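Local atomic coordinates of CRISPR-associated endoribonuclease Cas6 1 (Methanocaldococcus jannaschii DSM 2661, PDB entry 5YI6), a protein that probably cleaves CRISPR transcripts as an endoribonuclease, yielding the crRNAs that guide adaptive immunity against viruses and other mobile genetic elements. Residues I7-Q12 with F111-A116; L119-K124 with G221-F226; I134-M139 with Y149-N154; E185-R190 with E206-V211. All coordinates share one frame; numbering follows the deposited sequence.

Contact 1: I7-Q12 with F111-A116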
# COMPACT_ATOMS: atom_id res chain seq x y z
N ILE A 7 -6.53 7.71 4.72
CA ILE A 7 -7.17 7.46 6.00
C ILE A 7 -6.39 6.41 6.77
O ILE A 7 -5.68 5.56 6.21
CB ILE A 7 -8.66 7.04 5.90
CG1 ILE A 7 -8.82 5.76 5.12
CG2 ILE A 7 -9.54 8.17 5.21
CD1 ILE A 7 -8.88 4.51 5.95
N GLU A 8 -6.47 6.52 8.07
CA GLU A 8 -6.00 5.53 9.01
C GLU A 8 -7.21 4.80 9.60
O GLU A 8 -7.97 5.39 10.38
CB GLU A 8 -5.20 6.25 10.09
CG GLU A 8 -4.81 5.29 11.26
CD GLU A 8 -4.28 6.07 12.43
OE1 GLU A 8 -5.04 6.35 13.39
OE2 GLU A 8 -3.08 6.42 12.39
N LEU A 9 -7.37 3.53 9.28
CA LEU A 9 -8.43 2.73 9.88
C LEU A 9 -7.93 2.24 11.21
O LEU A 9 -6.91 1.54 11.27
CB LEU A 9 -8.83 1.50 9.07
CG LEU A 9 -9.77 1.46 7.91
CD1 LEU A 9 -10.03 -0.05 7.63
CD2 LEU A 9 -11.03 2.21 8.32
N GLU A 10 -8.68 2.57 12.27
CA GLU A 10 -8.34 2.13 13.62
C GLU A 10 -9.05 0.81 13.88
O GLU A 10 -10.28 0.77 13.90
CB GLU A 10 -8.78 3.21 14.63
CG GLU A 10 -8.19 4.58 14.25
CD GLU A 10 -8.51 5.69 15.25
OE1 GLU A 10 -9.24 5.45 16.23
OE2 GLU A 10 -8.04 6.81 15.04
N LEU A 11 -8.28 -0.25 14.06
CA LEU A 11 -8.81 -1.59 14.21
C LEU A 11 -8.60 -2.07 15.64
O LEU A 11 -7.63 -1.68 16.30
CB LEU A 11 -8.11 -2.57 13.25
CG LEU A 11 -8.13 -2.17 11.76
CD1 LEU A 11 -7.27 -3.14 10.92
CD2 LEU A 11 -9.56 -2.20 11.27
N GLN A 12 -9.47 -2.98 16.09
CA GLN A 12 -9.37 -3.49 17.46
C GLN A 12 -9.67 -4.98 17.44
O GLN A 12 -10.73 -5.38 16.95
CB GLN A 12 -10.36 -2.76 18.38
CG GLN A 12 -10.40 -3.30 19.81
CD GLN A 12 -9.31 -2.71 20.66
OE1 GLN A 12 -9.35 -1.52 20.96
NE2 GLN A 12 -8.34 -3.52 21.08
N PHE A 111 -10.88 -8.27 13.47
CA PHE A 111 -10.84 -6.89 13.95
C PHE A 111 -12.23 -6.26 13.92
O PHE A 111 -13.02 -6.49 13.00
CB PHE A 111 -9.93 -6.03 13.06
CG PHE A 111 -8.51 -6.44 13.07
CD1 PHE A 111 -7.66 -6.03 14.09
CD2 PHE A 111 -7.99 -7.20 12.02
CE1 PHE A 111 -6.33 -6.39 14.10
CE2 PHE A 111 -6.66 -7.58 12.02
CZ PHE A 111 -5.81 -7.17 13.05
N PHE A 112 -12.50 -5.41 14.90
CA PHE A 112 -13.54 -4.41 14.77
C PHE A 112 -12.97 -3.17 14.11
O PHE A 112 -11.85 -2.75 14.43
CB PHE A 112 -14.10 -4.02 16.15
CG PHE A 112 -14.84 -5.13 16.84
CD1 PHE A 112 -16.18 -5.35 16.59
CD2 PHE A 112 -14.19 -5.95 17.75
CE1 PHE A 112 -16.87 -6.37 17.24
CE2 PHE A 112 -14.87 -6.98 18.39
CZ PHE A 112 -16.21 -7.18 18.13
N VAL A 113 -13.71 -2.61 13.16
CA VAL A 113 -13.34 -1.36 12.49
C VAL A 113 -13.98 -0.22 13.28
O VAL A 113 -15.18 0.02 13.15
CB VAL A 113 -13.79 -1.34 11.02
CG1 VAL A 113 -13.32 -0.02 10.36
CG2 VAL A 113 -13.25 -2.58 10.28
N ARG A 114 -13.18 0.51 14.07
CA ARG A 114 -13.70 1.47 15.04
C ARG A 114 -13.98 2.84 14.42
O ARG A 114 -15.04 3.42 14.65
CB ARG A 114 -12.71 1.62 16.20
CG ARG A 114 -12.54 0.32 17.01
CD ARG A 114 -13.88 -0.13 17.61
NE ARG A 114 -13.69 -1.16 18.64
CZ ARG A 114 -14.64 -1.98 19.07
NH1 ARG A 114 -15.88 -1.89 18.57
NH2 ARG A 114 -14.36 -2.89 20.00
N LYS A 115 -13.01 3.41 13.71
CA LYS A 115 -13.04 4.79 13.21
C LYS A 115 -12.10 4.89 12.02
O LYS A 115 -11.19 4.06 11.86
CB LYS A 115 -12.57 5.81 14.25
CG LYS A 115 -13.18 5.72 15.62
CD LYS A 115 -12.64 6.81 16.51
CE LYS A 115 -13.24 6.68 17.93
NZ LYS A 115 -12.74 7.73 18.81
N ALA A 116 -12.25 5.94 11.22
CA ALA A 116 -11.30 6.21 10.15
C ALA A 116 -10.80 7.63 10.32
O ALA A 116 -11.55 8.60 10.10
CB ALA A 116 -11.96 6.03 8.76
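Phe111, two residues into strand 109-118, packs against Leu11: CD1 of the leucine sits over one ring face, 4.2 Å from the centroid of the Phe111 ring and displaced toward the rim, while Leu11 CB lies 3.6 Å from Phe111 CD1. At Phe112 the main chain takes over. Its N bonds to Gln12 O at 2.7 Å and its O receives Gln12 N, giving an antiparallel hydrogen-bonded pair. Val113 returns to the apolar side. Its CG1, anti to the backbone N (chi1 -178°), meets Leu9 CD2, whereas CG2 runs beside Leu11 with 3.8 Å between Val113 CG2 and Leu11 CD2. Arg114 N reaches Glu10 O at 2.9 Å. Its NE lies 3.7 Å from Gln12 CB, and Phe112 CB rests over the centre of the guanidinium. The Gln12 amide itself is held by Asp76 O. Lys115 O accepts Glu10 N at 2.9 Å, and its aliphatic chain passes the Glu10 carboxylate without their charged atoms meeting. Ala116 finishes the series, with its CB 4.0 Å from Leu9 CD2. Strand 5-12 is the middle strand of a five-stranded antiparallel sheet, between 109-118 and 78-85. Helix 88-101 covers Ile7, Leu9 and Ala116, while Leu104 of strand 103-106 touches Leu11 and Val113.

Contact 2: L119-K124 with G221-F226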
# COMPACT_ATOMS: atom_id res chain seq x y z
N LEU A 119 -6.12 11.80 7.19
CA LEU A 119 -4.72 12.22 7.21
C LEU A 119 -4.49 13.17 6.04
O LEU A 119 -4.26 12.72 4.90
CB LEU A 119 -3.78 11.02 7.13
CG LEU A 119 -3.97 10.05 8.31
CD1 LEU A 119 -3.13 8.78 8.16
CD2 LEU A 119 -3.58 10.75 9.60
N PRO A 120 -4.46 14.47 6.29
CA PRO A 120 -4.18 15.42 5.22
C PRO A 120 -2.78 15.20 4.66
O PRO A 120 -1.84 14.86 5.39
CB PRO A 120 -4.28 16.79 5.91
CG PRO A 120 -5.21 16.56 7.07
CD PRO A 120 -4.88 15.15 7.54
N ILE A 121 -2.65 15.49 3.38
CA ILE A 121 -1.37 15.29 2.68
C ILE A 121 -0.33 16.25 3.24
O ILE A 121 -0.66 17.41 3.56
CB ILE A 121 -1.57 15.51 1.18
CG1 ILE A 121 -0.31 15.16 0.41
CG2 ILE A 121 -1.93 16.96 0.85
CD1 ILE A 121 -0.46 13.93 -0.39
N PRO A 122 0.91 15.82 3.42
CA PRO A 122 1.97 16.76 3.83
C PRO A 122 2.13 17.87 2.80
O PRO A 122 1.97 17.67 1.60
CB PRO A 122 3.21 15.87 3.91
CG PRO A 122 2.67 14.48 4.16
CD PRO A 122 1.39 14.42 3.38
N LYS A 123 2.41 19.07 3.29
CA LYS A 123 2.61 20.22 2.41
C LYS A 123 3.99 20.23 1.78
O LYS A 123 4.21 20.99 0.84
CB LYS A 123 2.40 21.52 3.19
CG LYS A 123 0.94 21.81 3.55
CD LYS A 123 0.80 23.17 4.23
CE LYS A 123 1.26 23.16 5.70
NZ LYS A 123 0.40 22.35 6.61
N LYS A 124 4.92 19.42 2.28
CA LYS A 124 6.26 19.29 1.72
C LYS A 124 6.78 17.88 1.96
O LYS A 124 6.39 17.22 2.93
CB LYS A 124 7.21 20.33 2.34
CG LYS A 124 7.40 20.12 3.84
CD LYS A 124 8.03 21.33 4.53
CE LYS A 124 8.13 21.09 6.05
NZ LYS A 124 8.82 22.18 6.80
N GLY A 221 2.64 9.92 -6.11
CA GLY A 221 3.22 8.69 -5.57
C GLY A 221 2.86 8.48 -4.10
O GLY A 221 2.63 7.35 -3.65
N TYR A 222 2.78 9.56 -3.35
CA TYR A 222 2.43 9.47 -1.93
C TYR A 222 1.03 8.89 -1.74
O TYR A 222 0.80 8.10 -0.83
CB TYR A 222 2.53 10.86 -1.31
CG TYR A 222 2.58 10.82 0.20
CD1 TYR A 222 3.78 10.54 0.86
CD2 TYR A 222 1.44 11.05 0.95
CE1 TYR A 222 3.84 10.49 2.29
CE2 TYR A 222 1.47 11.02 2.37
CZ TYR A 222 2.68 10.72 3.01
OH TYR A 222 2.75 10.69 4.39
N GLU A 223 0.07 9.27 -2.59
CA GLU A 223 -1.29 8.75 -2.35
C GLU A 223 -1.64 7.53 -3.21
O GLU A 223 -2.50 6.74 -2.82
CB GLU A 223 -2.32 9.87 -2.47
CG GLU A 223 -2.07 11.01 -1.38
CD GLU A 223 -2.07 10.59 0.17
OE1 GLU A 223 -1.76 9.44 0.57
OE2 GLU A 223 -2.36 11.46 1.03
N CYS A 224 -0.99 7.32 -4.33
CA CYS A 224 -1.26 6.15 -5.17
C CYS A 224 -0.37 4.97 -4.81
O CYS A 224 -0.75 3.81 -5.04
CB CYS A 224 -1.03 6.49 -6.65
SG CYS A 224 -1.63 5.18 -7.81
N GLY A 225 0.80 5.24 -4.26
CA GLY A 225 1.82 4.24 -4.01
C GLY A 225 2.92 4.34 -5.07
O GLY A 225 2.71 4.84 -6.18
N PHE A 226 4.11 3.90 -4.69
CA PHE A 226 5.25 3.76 -5.59
C PHE A 226 5.30 2.33 -6.12
O PHE A 226 4.82 1.39 -5.48
CB PHE A 226 6.57 4.13 -4.86
CG PHE A 226 6.73 5.61 -4.63
CD1 PHE A 226 7.45 6.39 -5.55
CD2 PHE A 226 6.12 6.24 -3.55
CE1 PHE A 226 7.59 7.75 -5.38
CE2 PHE A 226 6.23 7.61 -3.36
CZ PHE A 226 6.96 8.39 -4.28
O HOH W 1 -1.67 11.89 3.72
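Ile121 and Pro122 make the apolar part of this contact, both against Tyr222 near the end of a helix. Ile121 CD1 lies 3.7 Å from Tyr222 CD2, and Pro122 CD lies 3.5 Å from Tyr222 CE2. Proline and tyrosine reach toward each other tip to tip, with Pro122 CG also close to the phenol end of the ring. The same isoleucine methyl touches the aliphatic part of Glu223, at 3.5 Å from Ile121 CD1 to Glu223 CG. Ile121 CG1 stands anti to the backbone N (chi1 -173°), which puts it on the side of the carbonyl carbon; CD1, at its end, is the atom that touches the helix.

The polar part runs through solvent, for the two segments share no direct hydrogen bond. One water donates to Leu119 O at 3.0 Å and to Glu223 OE2 at 2.8 Å, joining a loop carbonyl to a carboxylate. Glu223 OE2 and this water lie in the plane of the Tyr222 ring, at its edge. The other carboxylate oxygen, OE1, is in a salt bridge with Arg6, so the buried Glu223 is served on both oxygens, and the arginine would be expected to stabilise its charge. Tyr222 OH is bonded to the backbone N of Asn239.

The loop of 119-124 follows strand 109-118 and leads to strand 127-130, lying against helix 215-224, where Ile121 also touches Tyr215 and Lys219. Tyr222 packs on Val237 and Val238 of strand 237-240, and Leu119 rests on Arg6 and Glu8 of strand 5-12.

Contact 3: I134-M139 with Y149-N154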
# COMPACT_ATOMS: atom_id res chain seq x y z
N ILE A 134 7.88 -1.89 -1.70
CA ILE A 134 7.74 -1.53 -3.11
C ILE A 134 8.06 -2.73 -3.97
O ILE A 134 9.08 -3.40 -3.77
CB ILE A 134 8.64 -0.33 -3.46
CG1 ILE A 134 8.05 0.93 -2.82
CG2 ILE A 134 8.84 -0.15 -5.02
CD1 ILE A 134 9.04 2.10 -2.73
N TYR A 135 7.17 -3.01 -4.91
CA TYR A 135 7.32 -4.08 -5.87
C TYR A 135 7.59 -3.47 -7.23
O TYR A 135 6.89 -2.54 -7.65
CB TYR A 135 6.04 -4.92 -5.90
CG TYR A 135 6.03 -6.03 -6.92
CD1 TYR A 135 6.93 -7.08 -6.85
CD2 TYR A 135 5.06 -6.07 -7.92
CE1 TYR A 135 6.90 -8.14 -7.80
CE2 TYR A 135 5.03 -7.11 -8.85
CZ TYR A 135 5.94 -8.14 -8.77
OH TYR A 135 5.91 -9.18 -9.68
N LEU A 136 8.61 -3.99 -7.92
CA LEU A 136 8.95 -3.43 -9.22
C LEU A 136 9.56 -4.55 -10.04
O LEU A 136 10.52 -5.16 -9.58
CB LEU A 136 9.92 -2.27 -9.06
CG LEU A 136 10.09 -1.37 -10.27
CD1 LEU A 136 8.81 -0.58 -10.61
CD2 LEU A 136 11.31 -0.47 -10.03
N LYS A 137 9.00 -4.86 -11.19
CA LYS A 137 9.46 -6.06 -11.89
C LYS A 137 9.75 -5.74 -13.35
O LYS A 137 9.29 -4.73 -13.90
CB LYS A 137 8.43 -7.19 -11.77
CG LYS A 137 7.12 -6.81 -12.47
CD LYS A 137 6.13 -7.92 -12.56
CE LYS A 137 4.95 -7.45 -13.38
NZ LYS A 137 5.43 -6.77 -14.61
N THR A 138 10.52 -6.62 -13.98
CA THR A 138 10.75 -6.52 -15.42
C THR A 138 10.88 -7.94 -15.96
O THR A 138 11.24 -8.85 -15.22
CB THR A 138 11.99 -5.63 -15.74
OG1 THR A 138 12.11 -5.43 -17.15
CG2 THR A 138 13.28 -6.24 -15.22
N MET A 139 10.54 -8.14 -17.22
CA MET A 139 10.57 -9.49 -17.78
C MET A 139 11.92 -9.73 -18.44
O MET A 139 12.48 -8.83 -19.06
CB MET A 139 9.42 -9.68 -18.78
CG MET A 139 8.04 -9.30 -18.22
SD MET A 139 7.65 -10.32 -16.77
CE MET A 139 7.52 -11.93 -17.62
N TYR A 149 11.71 -10.80 -13.22
CA TYR A 149 12.81 -10.39 -12.37
C TYR A 149 12.30 -9.27 -11.46
O TYR A 149 11.70 -8.31 -11.95
CB TYR A 149 14.01 -9.86 -13.20
CG TYR A 149 15.21 -9.56 -12.35
CD1 TYR A 149 16.13 -10.55 -12.05
CD2 TYR A 149 15.41 -8.30 -11.82
CE1 TYR A 149 17.22 -10.30 -11.26
CE2 TYR A 149 16.49 -8.04 -11.02
CZ TYR A 149 17.40 -9.04 -10.74
OH TYR A 149 18.48 -8.78 -9.92
N ASP A 150 12.57 -9.38 -10.17
CA ASP A 150 12.15 -8.36 -9.19
C ASP A 150 13.28 -7.36 -8.99
O ASP A 150 14.33 -7.70 -8.44
CB ASP A 150 11.77 -9.04 -7.88
CG ASP A 150 10.60 -9.98 -8.03
OD1 ASP A 150 9.79 -9.79 -8.96
OD2 ASP A 150 10.50 -10.92 -7.22
N LEU A 151 13.06 -6.11 -9.41
CA LEU A 151 14.06 -5.07 -9.23
C LEU A 151 14.08 -4.58 -7.79
O LEU A 151 13.03 -4.33 -7.18
CB LEU A 151 13.76 -3.89 -10.15
CG LEU A 151 13.86 -4.24 -11.64
CD1 LEU A 151 13.31 -3.10 -12.49
CD2 LEU A 151 15.33 -4.57 -11.98
N LEU A 152 15.30 -4.42 -7.25
CA LEU A 152 15.58 -3.83 -5.95
C LEU A 152 16.52 -2.64 -6.14
O LEU A 152 17.14 -2.53 -7.21
CB LEU A 152 16.22 -4.89 -5.04
CG LEU A 152 15.34 -6.14 -4.90
CD1 LEU A 152 16.11 -7.24 -4.19
CD2 LEU A 152 14.04 -5.79 -4.15
N PRO A 153 16.70 -1.76 -5.14
CA PRO A 153 17.52 -0.55 -5.36
C PRO A 153 18.96 -0.81 -5.78
O PRO A 153 19.58 0.09 -6.36
CB PRO A 153 17.47 0.16 -4.00
CG PRO A 153 16.13 -0.23 -3.45
CD PRO A 153 15.97 -1.68 -3.85
N ASN A 154 19.51 -1.99 -5.51
CA ASN A 154 20.85 -2.25 -5.98
C ASN A 154 20.89 -2.70 -7.44
O ASN A 154 22.00 -2.90 -7.96
CB ASN A 154 21.57 -3.26 -5.07
CG ASN A 154 20.83 -4.57 -4.89
OD1 ASN A 154 19.69 -4.74 -5.28
ND2 ASN A 154 21.51 -5.53 -4.29
O HOH W 2 11.53 -2.99 -5.15
O HOH W 3 10.56 -5.61 -6.44
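The beta hairpin of strands 137-142 and 145-150 is paired at its base by Thr138 and Tyr149, an antiparallel hydrogen-bonded pair. Thr138 N bonds to Tyr149 O at 2.9 Å, and Tyr149 N returns to Thr138 O at 2.8 Å. Two residues further from the turn, past the non-hydrogen-bonded pair Lys137-Asp150, Leu151 N reaches Leu136 O at 2.7 Å with a more bent N-H...O angle of 143°.

Leu151 supplies most of the apolar packing. Its CD1 meets Leu136 CD2 at 4.1 Å, and Thr138 CG2 comes to Leu151 CG at the same distance. That methyl sits between the backbone N and the carbonyl carbon of its own residue, while OG1 is anti to N (chi1 -174°). On the other side of the hairpin Asp150 OD1 approaches Tyr135 CE1 at 3.5 Å, the carboxylate and ring planes 66° apart. OD2 of the same aspartate takes a hydrogen bond from Arg203 N.

Where the chains diverge, water takes the place of direct bonding. One water lies within bonding distance of Ile134 O and Leu151 O; a second accepts from Leu136 N at 2.9 Å and can also donate to Leu151 O. The Lys137 side chain is about 10 Å from that of Lys53, the probable transition-state stabiliser by analogy with relatives.

Chemically, the pairing is direct as far as Leu136 and Leu151, and water-mediated past them: Leu151 O has two waters within hydrogen-bonding distance, which probably serve it in place of a direct bond from 134-139.

Contact 4: E185-R190 with E206-V211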
# COMPACT_ATOMS: atom_id res chain seq x y z
N GLU A 185 17.00 9.66 -3.46
CA GLU A 185 18.22 9.02 -2.98
C GLU A 185 17.81 8.00 -1.93
O GLU A 185 17.15 8.35 -0.94
CB GLU A 185 19.20 10.04 -2.39
CG GLU A 185 20.43 9.36 -1.83
CD GLU A 185 21.36 10.32 -1.10
OE1 GLU A 185 21.10 11.55 -1.13
OE2 GLU A 185 22.35 9.84 -0.50
N VAL A 186 18.19 6.76 -2.16
CA VAL A 186 17.88 5.67 -1.24
C VAL A 186 18.82 5.79 -0.05
O VAL A 186 20.05 5.76 -0.21
CB VAL A 186 18.02 4.31 -1.93
CG1 VAL A 186 17.71 3.15 -0.93
CG2 VAL A 186 17.11 4.25 -3.12
N LEU A 187 18.25 5.91 1.14
CA LEU A 187 19.07 5.97 2.35
C LEU A 187 19.27 4.59 2.94
O LEU A 187 20.33 4.32 3.53
CB LEU A 187 18.41 6.87 3.39
CG LEU A 187 18.11 8.28 2.90
CD1 LEU A 187 17.48 9.07 3.99
CD2 LEU A 187 19.40 8.95 2.40
N LYS A 188 18.28 3.72 2.78
CA LYS A 188 18.38 2.39 3.38
C LYS A 188 17.36 1.49 2.70
O LYS A 188 16.27 1.95 2.36
CB LYS A 188 18.11 2.48 4.89
CG LYS A 188 18.10 1.18 5.66
CD LYS A 188 17.51 1.41 7.06
CE LYS A 188 17.53 0.15 7.92
NZ LYS A 188 17.19 0.41 9.35
N PHE A 189 17.70 0.22 2.50
CA PHE A 189 16.70 -0.72 2.00
C PHE A 189 17.01 -2.13 2.48
O PHE A 189 18.16 -2.47 2.76
CB PHE A 189 16.58 -0.68 0.46
CG PHE A 189 17.48 -1.64 -0.27
CD1 PHE A 189 17.04 -2.92 -0.59
CD2 PHE A 189 18.75 -1.25 -0.67
CE1 PHE A 189 17.87 -3.81 -1.28
CE2 PHE A 189 19.58 -2.13 -1.36
CZ PHE A 189 19.14 -3.40 -1.67
N ARG A 190 15.96 -2.93 2.59
CA ARG A 190 16.03 -4.33 2.98
C ARG A 190 15.09 -5.08 2.05
O ARG A 190 13.92 -4.69 1.90
CB ARG A 190 15.60 -4.56 4.43
CG ARG A 190 16.41 -3.79 5.44
CD ARG A 190 17.80 -4.39 5.57
NE ARG A 190 18.60 -3.75 6.62
CZ ARG A 190 19.39 -2.69 6.44
NH1 ARG A 190 19.50 -2.12 5.24
NH2 ARG A 190 20.06 -2.19 7.46
N GLU A 206 11.69 -2.89 1.31
CA GLU A 206 11.42 -1.98 2.43
C GLU A 206 12.48 -0.89 2.38
O GLU A 206 13.68 -1.20 2.37
CB GLU A 206 11.49 -2.76 3.75
CG GLU A 206 11.36 -1.94 5.00
CD GLU A 206 11.37 -2.84 6.24
OE1 GLU A 206 12.41 -2.88 6.94
OE2 GLU A 206 10.37 -3.55 6.47
N MET A 207 12.08 0.37 2.29
CA MET A 207 13.15 1.35 2.07
C MET A 207 12.79 2.72 2.61
O MET A 207 11.62 3.07 2.84
CB MET A 207 13.53 1.44 0.59
CG MET A 207 12.40 1.78 -0.32
SD MET A 207 12.89 1.52 -2.07
CE MET A 207 13.95 2.88 -2.30
N VAL A 208 13.86 3.48 2.84
CA VAL A 208 13.82 4.87 3.27
C VAL A 208 14.58 5.67 2.21
O VAL A 208 15.70 5.29 1.84
CB VAL A 208 14.47 5.06 4.65
CG1 VAL A 208 14.34 6.51 5.07
CG2 VAL A 208 13.83 4.14 5.67
N PHE A 209 13.97 6.78 1.76
CA PHE A 209 14.57 7.53 0.66
C PHE A 209 14.20 9.00 0.75
O PHE A 209 13.13 9.36 1.24
CB PHE A 209 14.21 6.95 -0.73
CG PHE A 209 12.71 6.86 -1.05
CD1 PHE A 209 12.14 7.70 -2.00
CD2 PHE A 209 11.92 5.86 -0.48
CE1 PHE A 209 10.77 7.59 -2.34
CE2 PHE A 209 10.56 5.75 -0.80
CZ PHE A 209 9.98 6.62 -1.74
N LYS A 210 15.12 9.85 0.30
CA LYS A 210 14.88 11.27 0.16
C LYS A 210 14.34 11.54 -1.23
O LYS A 210 14.76 10.89 -2.18
CB LYS A 210 16.19 12.04 0.34
CG LYS A 210 16.65 12.17 1.77
CD LYS A 210 17.81 13.14 1.87
CE LYS A 210 19.12 12.47 1.47
NZ LYS A 210 19.43 12.53 0.01
N VAL A 211 13.45 12.52 -1.36
CA VAL A 211 12.90 12.88 -2.66
C VAL A 211 13.02 14.38 -2.89
O VAL A 211 13.00 15.18 -1.96
CB VAL A 211 11.41 12.49 -2.85
CG1 VAL A 211 11.26 11.02 -2.98
CG2 VAL A 211 10.53 13.07 -1.68
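Phe189 and Phe209 bring their rings to the same face of the sheet, yet each meets the partner strand through its CB: Phe189 CB lies 3.7 Å from Met207 CB, and Phe209 CB packs on Val186 CA. The Phe209 ring meets Phe226 edge-to-face. On the opposite face of the sheet the Arg190 guanidinium carries Lys188 CE over one side, 3.5 Å above its plane and toward the rim. In that plane its NH1 donates to Phe189 O at 2.8 Å, although the donor stands well above the plane of the carbonyl.

The segments belong to a beta hairpin, strands 182-195 and 201-213, in the C-terminal ferredoxin-like sheet, where 182-195 is an outermost strand and 127-130 flanks the other edge of 201-213. Such four-stranded antiparallel sheets are characteristic of the RAMP domains of Cas6 proteins. At one end Arg190 and Glu206 exchange two backbone bonds; at the other, Glu185 and Lys210 do the same.

Met207 reaches along the apolar face to Val186, the side chains crossing at about a right angle. Its bend at chi3 (-73°) places CE 3.5 Å from Val186 CG2. Leu187 CD2 touches Lys210 CE at 3.7 Å, while the modelled approach of the Lys210 amine to the Glu185 carboxylate is too short to be trusted.

Between the Val186-Phe209 and Lys188-Val208 pairs the register shifts by one at a classic beta bulge: Val208 O takes Leu187 N at 2.7 Å and, more loosely, Lys188 N at 3.2 Å.

From the N terminus, contact 1 is the first to close, pairing strand 5-12 with 109-118 across 98 intervening residues and completing the centre of the N-terminal sheet. Contact 2 opens just afterwards at 119-124, where Leu119 packs on Glu8, and closes only at 221-226. Contacts 3 and 4, two local hairpins in series, both fall within that long excursion. They also touch each other: Pro153 and Asn154 pack on Phe189, and Ile134 and Pro153 on Met207. Phe226 of contact 2 touches contact 3 at Ile134 and contact 4 at Phe209. Contacts 1 and 3 lie on opposite sides of the chain's centre, their own centres 32 Å apart.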